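Local coordinates for nitrosopumilus output domain-containing protein (PDB 2P9X), which is of unknown function but belongs to the NitrOD5 (Nitrosopumilus output domain) family and binds zinc ions in crystals, at the interface of chains A and B. Coordinates in Å, arbitrary orientation; residue numbers count along the deposited sequence, not the author numbering. Chains: chain A/B, Hypothetical protein PH0832.

Contact 1: the interface of chains A and B. Residues chain A 20, 22-23, 26, 57, 61; chain B 60-61.
The start of helix 59-77 of chain B meets three parts of chain A: the loop before helix 23-35 with the first turns of that helix, the end of helix 46-57, and the start of helix 59-76. Both chains are all-helical NitrOD5 domains. B:Tyr60 hides 73 Å² against chain A, one ring face turned to it. A:Leu23 lies over that face, its CB 3.7 Å from B:Tyr60 CD1. A:Ala20 CB touches the CD1/CE1 edge of the ring, 3.7 Å from B:Tyr60 CE1. The tip of A:Phe57 comes in at the opposite edge but on the same side of the ring plane as A:Leu23, with CZ 3.8 Å from B:Tyr60 CD2. The phenol OH of B:Tyr60 reaches the start of helix 23-35, where water 1 joins it to the backbone N of A:Gly22. Were an alanine here, A:Ala20, A:Leu23 and A:Phe57 would probably be left facing a gap and water 1 would lose its chain B mate. Next to the tyrosine, A:Ser61 OG and B:Ser61 OG share a 2.8 Å hydrogen bond; which serine donates is not seen. The two serines differ in rotamer: OG is anti to the backbone N in A:Ser61 (chi1 -176°) but beside it in B:Ser61 (chi1 -54°), a local break in the two-fold symmetry. B:Ser61 OG also binds water 2, 2.7 Å away, which in turn meets the carbonyl O of A:Phe57.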
loop_
_atom_site.group_PDB
_atom_site.type_symbol
_atom_site.label_atom_id
_atom_site.label_comp_id
_atom_site.label_asym_id
_atom_site.label_seq_id
_atom_site.Cartn_x
_atom_site.Cartn_y
_atom_site.Cartn_z
ATOM N N ALA A 20 12.578 -7.192 -3.348
ATOM C CA ALA A 20 12.786 -7.537 -1.949
ATOM C C ALA A 20 12.599 -9.036 -1.748
ATOM O O ALA A 20 11.843 -9.678 -2.471
ATOM C CB ALA A 20 11.801 -6.764 -1.080
ATOM N N GLY A 22 10.877 -10.972 0.235
ATOM C CA GLY A 22 9.555 -11.552 0.379
ATOM C C GLY A 22 8.470 -11.199 -0.618
ATOM O O GLY A 22 7.354 -11.707 -0.496
ATOM N N LEU A 23 8.759 -10.358 -1.603
ATOM C CA LEU A 23 7.702 -9.986 -2.542
ATOM C C LEU A 23 7.132 -11.168 -3.314
ATOM O O LEU A 23 5.918 -11.258 -3.498
ATOM C CB LEU A 23 8.187 -8.898 -3.509
ATOM C CG LEU A 23 7.116 -8.333 -4.449
ATOM C CD1 LEU A 23 5.883 -7.896 -3.646
ATOM C CD2 LEU A 23 7.707 -7.149 -5.230
ATOM N N VAL A 26 4.781 -12.948 -1.029
ATOM C CA VAL A 26 3.616 -12.129 -0.725
ATOM C C VAL A 26 2.653 -12.045 -1.904
ATOM O O VAL A 26 1.449 -12.273 -1.750
ATOM C CB VAL A 26 4.059 -10.717 -0.278
ATOM C CG1 VAL A 26 2.865 -9.776 -0.197
ATOM C CG2 VAL A 26 4.737 -10.822 1.088
ATOM N N PHE A 57 -1.739 -3.786 -3.251
ATOM C CA PHE A 57 -1.035 -2.587 -2.804
ATOM C C PHE A 57 -1.587 -1.251 -3.283
ATOM O O PHE A 57 -1.065 -0.209 -2.904
ATOM C CB PHE A 57 0.426 -2.656 -3.250
ATOM C CG PHE A 57 1.203 -3.800 -2.662
ATOM C CD1 PHE A 57 1.347 -3.928 -1.288
ATOM C CD2 PHE A 57 1.856 -4.708 -3.495
ATOM C CE1 PHE A 57 2.139 -4.942 -0.743
ATOM C CE2 PHE A 57 2.653 -5.726 -2.961
ATOM C CZ PHE A 57 2.794 -5.838 -1.585
ATOM N N SER A 61 1.154 1.506 -6.677
ATOM C CA SER A 61 2.131 0.432 -6.589
ATOM C C SER A 61 2.025 -0.517 -7.778
ATOM O O SER A 61 3.042 -0.977 -8.300
ATOM C CB SER A 61 1.940 -0.338 -5.279
ATOM O OG SER A 61 2.949 -1.328 -5.149
ATOM N N TYR B 60 7.772 -2.635 -0.212
ATOM C CA TYR B 60 7.768 -3.203 -1.556
ATOM C C TYR B 60 7.508 -2.095 -2.563
ATOM O O TYR B 60 8.211 -1.973 -3.562
ATOM C CB TYR B 60 6.698 -4.298 -1.678
ATOM C CG TYR B 60 6.935 -5.453 -0.731
ATOM C CD1 TYR B 60 8.056 -6.273 -0.874
ATOM C CD2 TYR B 60 6.064 -5.706 0.325
ATOM C CE1 TYR B 60 8.304 -7.317 0.017
ATOM C CE2 TYR B 60 6.305 -6.751 1.230
ATOM C CZ TYR B 60 7.425 -7.547 1.066
ATOM O OH TYR B 60 7.676 -8.566 1.953
ATOM N N SER B 61 6.500 -1.277 -2.290
ATOM C CA SER B 61 6.174 -0.173 -3.183
ATOM C C SER B 61 7.309 0.847 -3.207
ATOM O O SER B 61 7.621 1.400 -4.257
ATOM C CB SER B 61 4.879 0.500 -2.733
ATOM O OG SER B 61 3.841 -0.459 -2.606
HETATM O O HOH W 1 10.732 -8.636 1.855
HETATM O O HOH W 2 1.358 0.136 -1.617
#

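Contact 2: the interface of chains A and B. Residues chain A 61, 64-65, 68; chain B 61, 64-65, 68.
A:Leu64 and B:Leu64 face each other across the two-fold axis, and each buries 74 Å² in the partner. Their CB atoms meet at 3.8 Å, so the two helices are very near each other here; the CA atoms of A:Leu64 and B:Leu64 are 5.9 Å apart. In both leucines CG points away from the carbonyl carbon (chi1 -74° in A:Leu64), which carries the branched end past the opposite helix. There the two methyl groups part. A:Leu64 CD1 lies against the partner backbone, 3.9 Å from the carbonyl O of B:Ser61. A:Leu64 CD2 reaches further along the helix and touches B:Val68 CG2 at 3.7 Å, the two side chains crossing at about a right angle. The same CD2 meets B:Leu65 CD1 at 3.9 Å. B:Leu64 returns these contacts on A:Leu65 and A:Val68. One turn further on, A:Val68 CG2 and B:Val68 CG2 meet at 3.9 Å. The result is a continuous apolar seam, with the paired serines A:Ser61 and B:Ser61 as its polar end. The seam runs along helix 59-76 of chain A and helix 59-77 of chain B, which lie side by side in the same general direction at an acute angle.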
loop_
_atom_site.group_PDB
_atom_site.type_symbol
_atom_site.label_atom_id
_atom_site.label_comp_id
_atom_site.label_asym_id
_atom_site.label_seq_id
_atom_site.Cartn_x
_atom_site.Cartn_y
_atom_site.Cartn_z
ATOM N N SER A 61 1.154 1.506 -6.677
ATOM C CA SER A 61 2.131 0.432 -6.589
ATOM C C SER A 61 2.025 -0.517 -7.778
ATOM O O SER A 61 3.042 -0.977 -8.300
ATOM C CB SER A 61 1.940 -0.338 -5.279
ATOM O OG SER A 61 2.949 -1.328 -5.149
ATOM N N LEU A 64 3.723 1.039 -10.730
ATOM C CA LEU A 64 5.175 0.975 -10.589
ATOM C C LEU A 64 5.677 -0.414 -10.987
ATOM O O LEU A 64 6.669 -0.532 -11.705
ATOM C CB LEU A 64 5.588 1.311 -9.146
ATOM C CG LEU A 64 5.481 2.794 -8.753
ATOM C CD1 LEU A 64 5.680 2.967 -7.255
ATOM C CD2 LEU A 64 6.539 3.596 -9.514
ATOM N N LEU A 65 4.993 -1.463 -10.532
ATOM C CA LEU A 65 5.395 -2.823 -10.884
ATOM C C LEU A 65 5.277 -3.025 -12.395
ATOM O O LEU A 65 6.149 -3.627 -13.026
ATOM C CB LEU A 65 4.521 -3.852 -10.155
ATOM C CG LEU A 65 4.830 -5.313 -10.504
ATOM C CD1 LEU A 65 6.265 -5.655 -10.113
ATOM C CD2 LEU A 65 3.844 -6.224 -9.784
ATOM N N VAL A 68 8.182 -1.437 -14.089
ATOM C CA VAL A 68 9.378 -2.227 -13.862
ATOM C C VAL A 68 9.377 -3.491 -14.726
ATOM O O VAL A 68 10.397 -3.839 -15.318
ATOM C CB VAL A 68 9.511 -2.598 -12.371
ATOM C CG1 VAL A 68 10.596 -3.637 -12.185
ATOM C CG2 VAL A 68 9.845 -1.346 -11.560
ATOM N N SER B 61 6.500 -1.277 -2.290
ATOM C CA SER B 61 6.174 -0.173 -3.183
ATOM C C SER B 61 7.309 0.847 -3.207
ATOM O O SER B 61 7.621 1.400 -4.257
ATOM C CB SER B 61 4.879 0.500 -2.733
ATOM O OG SER B 61 3.841 -0.459 -2.606
ATOM N N LEU B 64 10.002 -0.350 -5.435
ATOM C CA LEU B 64 9.624 -0.212 -6.834
ATOM C C LEU B 64 9.844 1.229 -7.281
ATOM O O LEU B 64 10.346 1.472 -8.378
ATOM C CB LEU B 64 8.161 -0.622 -7.040
ATOM C CG LEU B 64 7.922 -2.135 -6.998
ATOM C CD1 LEU B 64 6.436 -2.411 -6.895
ATOM C CD2 LEU B 64 8.521 -2.789 -8.241
ATOM N N LEU B 65 9.488 2.187 -6.428
ATOM C CA LEU B 65 9.676 3.591 -6.794
ATOM C C LEU B 65 11.166 3.894 -6.944
ATOM O O LEU B 65 11.574 4.596 -7.867
ATOM C CB LEU B 65 9.063 4.519 -5.737
ATOM C CG LEU B 65 9.147 6.009 -6.101
ATOM C CD1 LEU B 65 8.338 6.273 -7.370
ATOM C CD2 LEU B 65 8.623 6.862 -4.954
ATOM N N VAL B 68 12.352 2.644 -10.237
ATOM C CA VAL B 68 11.880 3.471 -11.339
ATOM C C VAL B 68 12.665 4.776 -11.405
ATOM O O VAL B 68 13.085 5.195 -12.484
ATOM C CB VAL B 68 10.378 3.788 -11.201
ATOM C CG1 VAL B 68 9.974 4.850 -12.226
ATOM C CG2 VAL B 68 9.569 2.525 -11.415
#

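Contact 3: the interface of chains A and B. Residues chain A 60, 63-64, 67; chain B 18-19, 68.
B:Val19 packs on A:Leu64 and A:Met67 at the apolar centre of this patch, where the end of helix 3-19 of one NitrOD5 domain leans on helix 59-76 of the other. B:Val19 hides 70 Å² here. Its CG2 sits 3.5 Å from A:Leu64 CD2, a tight contact, and also 3.8 Å from A:Met67 SD. The other methyl, CG1, covers A:Arg63 CB at 3.7 Å. CG1 is anti to the backbone N (chi1 173°), which turns the two methyls to different neighbours on helix 59-76. The A:Met67 chain bends at its end, and this brings CE alongside B:Val68 CG1 and the carboxylate end of B:Glu18. Beyond the apolar groups, A:Arg63 reaches the last backbone carbonyls of helix 3-19. Kinks in the middle of its chain turn the guanidinium edge to these carbonyls. NE gives a nearly straight bond (169° at H) to B:Val19 O at 3.0 Å, in the carbonyl plane and on a lone pair. NH2 bonds B:Glu18 O, also at 3.0 Å, but comes from 39° above that carbonyl plane. Both acceptors lie in the guanidinium plane, so the pair of bonds should fix its rotation. The cation probably also balances the negative end of the helix dipole. At the rim, water 3 links A:Arg63 NH2 to B:Glu18 OE2, which are 5.1 Å apart. B:Glu18 is a zinc ligand in a structure of this protein, but no zinc is bound to it here.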
loop_
_atom_site.group_PDB
_atom_site.type_symbol
_atom_site.label_atom_id
_atom_site.label_comp_id
_atom_site.label_asym_id
_atom_site.label_seq_id
_atom_site.Cartn_x
_atom_site.Cartn_y
_atom_site.Cartn_z
ATOM N N TYR A 60 -1.161 2.841 -7.488
ATOM C CA TYR A 60 0.136 3.489 -7.643
ATOM C C TYR A 60 1.229 2.419 -7.640
ATOM O O TYR A 60 2.112 2.405 -8.502
ATOM C CB TYR A 60 0.361 4.494 -6.511
ATOM C CG TYR A 60 -0.635 5.634 -6.528
ATOM C CD1 TYR A 60 -0.631 6.568 -7.561
ATOM C CD2 TYR A 60 -1.618 5.746 -5.543
ATOM C CE1 TYR A 60 -1.581 7.585 -7.622
ATOM C CE2 TYR A 60 -2.578 6.761 -5.596
ATOM C CZ TYR A 60 -2.551 7.676 -6.642
ATOM O OH TYR A 60 -3.500 8.670 -6.722
ATOM N N ARG A 63 1.038 0.217 -10.759
ATOM C CA ARG A 63 1.603 0.906 -11.917
ATOM C C ARG A 63 3.127 0.825 -11.903
ATOM O O ARG A 63 3.744 0.574 -12.937
ATOM C CB ARG A 63 1.155 2.371 -11.940
ATOM C CG ARG A 63 -0.152 2.591 -12.695
ATOM C CD ARG A 63 0.054 2.355 -14.188
ATOM N NE ARG A 63 0.921 3.379 -14.765
ATOM C CZ ARG A 63 1.779 3.170 -15.756
ATOM N NH1 ARG A 63 1.902 1.961 -16.298
ATOM N NH2 ARG A 63 2.514 4.172 -16.211
ATOM N N LEU A 64 3.723 1.039 -10.730
ATOM C CA LEU A 64 5.175 0.975 -10.589
ATOM C C LEU A 64 5.677 -0.414 -10.987
ATOM O O LEU A 64 6.669 -0.532 -11.705
ATOM C CB LEU A 64 5.588 1.311 -9.146
ATOM C CG LEU A 64 5.481 2.794 -8.753
ATOM C CD1 LEU A 64 5.680 2.967 -7.255
ATOM C CD2 LEU A 64 6.539 3.596 -9.514
ATOM N N MET A 67 5.534 -0.780 -14.752
ATOM C CA MET A 67 6.647 -0.078 -15.385
ATOM C C MET A 67 7.940 -0.873 -15.267
ATOM O O MET A 67 8.708 -0.974 -16.229
ATOM C CB MET A 67 6.815 1.301 -14.751
ATOM C CG MET A 67 5.716 2.265 -15.159
ATOM S SD MET A 67 5.636 3.732 -14.122
ATOM C CE MET A 67 7.115 4.593 -14.654
ATOM N N GLU B 18 4.240 10.069 -14.491
ATOM C CA GLU B 18 4.127 8.965 -15.440
ATOM C C GLU B 18 3.371 7.806 -14.803
ATOM O O GLU B 18 2.611 7.104 -15.470
ATOM C CB GLU B 18 5.503 8.477 -15.894
ATOM C CG GLU B 18 5.423 7.378 -16.946
ATOM C CD GLU B 18 6.770 7.012 -17.535
ATOM O OE1 GLU B 18 7.727 7.806 -17.395
ATOM O OE2 GLU B 18 6.869 5.930 -18.152
ATOM N N VAL B 19 3.589 7.604 -13.505
ATOM C CA VAL B 19 2.908 6.543 -12.779
ATOM C C VAL B 19 1.408 6.806 -12.820
ATOM O O VAL B 19 0.631 5.980 -13.292
ATOM C CB VAL B 19 3.372 6.494 -11.308
ATOM C CG1 VAL B 19 2.526 5.500 -10.515
ATOM C CG2 VAL B 19 4.842 6.107 -11.250
ATOM N N VAL B 68 12.352 2.644 -10.237
ATOM C CA VAL B 68 11.880 3.471 -11.339
ATOM C C VAL B 68 12.665 4.776 -11.405
ATOM O O VAL B 68 13.085 5.195 -12.484
ATOM C CB VAL B 68 10.378 3.788 -11.201
ATOM C CG1 VAL B 68 9.974 4.850 -12.226
ATOM C CG2 VAL B 68 9.569 2.525 -11.415
HETATM O O HOH W 3 4.647 4.303 -18.293
#

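Contact 2 is the middle of the interface. Its centre lies about 5 Å from that of contact 3 and about 9 Å from that of contact 1, while contacts 1 and 3 are about 14 Å apart. Contact 1 shares A:Ser61 and B:Ser61 with contact 2, and contact 3 shares A:Leu64 and B:Val68 with it. Helix 59-76 of chain A and its chain B counterpart run through all three. Two-fold symmetry repeats contacts 1 and 3 with the chains exchanged. The deposited assembly holds four copies, so this pairing may be a dimer within it; the structure alone does not show the state in solution.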